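Local coordinates for DUF1573 domain-containing protein (Porphyromonas gingivalis, PDB 2QSV) that is of unknown function, possibly linked to cysteine-type peptidase activity, and is seen here as its C-terminal part, two Ig-like beta-sandwich domains joined by a linker, at residues D107-P110 / A111-A114. Residues are numbered along the deposited sequence; the frame is centred on the assembly and turned at random.
Sequences DNFP and ALTA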
# COMPACT_ATOMS: atom_id res chain seq x y z
N ASP A 107 10.91 6.47 8.60
CA ASP A 107 11.74 6.79 9.77
C ASP A 107 11.47 8.15 10.41
O ASP A 107 11.11 9.14 9.75
CB ASP A 107 13.23 6.73 9.41
CG ASP A 107 13.68 5.30 9.07
OD1 ASP A 107 13.84 4.51 10.02
OD2 ASP A 107 13.83 4.96 7.87
N ASN A 108 11.69 8.21 11.72
CA ASN A 108 11.81 9.50 12.39
C ASN A 108 13.17 10.15 12.12
O ASN A 108 14.11 10.03 12.93
CB ASN A 108 11.50 9.36 13.89
CG ASN A 108 11.49 10.70 14.63
OD1 ASN A 108 11.44 11.77 14.02
ND2 ASN A 108 11.61 10.63 15.94
N PHE A 109 13.25 10.87 11.00
CA PHE A 109 14.51 11.37 10.49
C PHE A 109 15.19 12.44 11.35
O PHE A 109 16.41 12.46 11.38
CB PHE A 109 14.42 11.83 9.01
CG PHE A 109 14.24 10.72 8.02
CD1 PHE A 109 15.30 9.83 7.72
CD2 PHE A 109 13.01 10.54 7.38
CE1 PHE A 109 15.14 8.78 6.82
CE2 PHE A 109 12.81 9.48 6.49
CZ PHE A 109 13.88 8.61 6.18
N PRO A 110 14.40 13.36 12.00
CA PRO A 110 15.07 14.32 12.93
C PRO A 110 15.81 13.67 14.10
O PRO A 110 16.76 14.26 14.63
CB PRO A 110 13.92 15.23 13.42
CG PRO A 110 12.85 15.11 12.30
CD PRO A 110 12.95 13.64 11.88
N ALA A 111 15.39 12.47 14.49
CA ALA A 111 16.14 11.65 15.43
C ALA A 111 17.31 10.83 14.84
O ALA A 111 17.97 10.12 15.58
CB ALA A 111 15.19 10.71 16.17
N LEU A 112 17.59 10.91 13.54
CA LEU A 112 18.70 10.12 12.94
C LEU A 112 19.82 11.03 12.45
O LEU A 112 19.56 12.11 11.93
CB LEU A 112 18.21 9.23 11.79
CG LEU A 112 17.13 8.19 12.09
CD1 LEU A 112 16.56 7.56 10.80
CD2 LEU A 112 17.67 7.11 13.06
N THR A 113 21.06 10.61 12.61
CA THR A 113 22.18 11.39 12.07
C THR A 113 22.52 10.90 10.66
O THR A 113 22.07 9.83 10.26
CB THR A 113 23.44 11.21 12.92
OG1 THR A 113 23.89 9.86 12.76
CG2 THR A 113 23.15 11.44 14.41
N ALA A 114 23.33 11.68 9.94
CA ALA A 114 23.84 11.33 8.61
C ALA A 114 24.58 9.99 8.57
O ALA A 114 24.50 9.27 7.58
CB ALA A 114 24.71 12.48 8.03
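F109 and L112 meet across a single short 3-10 turn, residues 109-111, in the linker between the two Ig-like beta-sandwiches, after strand 94-105 and before strand 120-121. L112 CD1 lies 4.0 Å from F109 CD1, coming obliquely to the ring, and 3.7 Å from D107 CB, the leucine and aspartate side chains crossing at about a right angle. One methyl of the leucine thus touches both the aspartate and the phenylalanine. D107 CB in turn sits 3.7 Å above the plane of the F109 ring, over its centre, as a CH-pi contact. F109 CG stands anti to its carbonyl carbon and beside the backbone N (chi1 -70°), which folds the ring back along the chain toward D107.

Two backbone bonds close the turn. L112 N donates to F109 O at 2.9 Å and fairly straight (160°), although the donor stands well above the carbonyl plane. The bond from A111 N to N108 O is weak, 3.2 Å and strongly bent; N108 itself is the centre of an inverse gamma turn. The N108 amide extends alongside A111, CG anti to the backbone N (chi1 -175°), bringing ND2 to 3.6 Å from A111 CB. Over the same N108 O lies L112 CG, at 3.6 Å.

Further out, the F109 side chain rests on P207 and P210, in the loop between strands 195-204 and 211-219. D107 touches P75 of the first sandwich and also reaches the second, where its OD2 is hydrogen-bonded to H153 NE2.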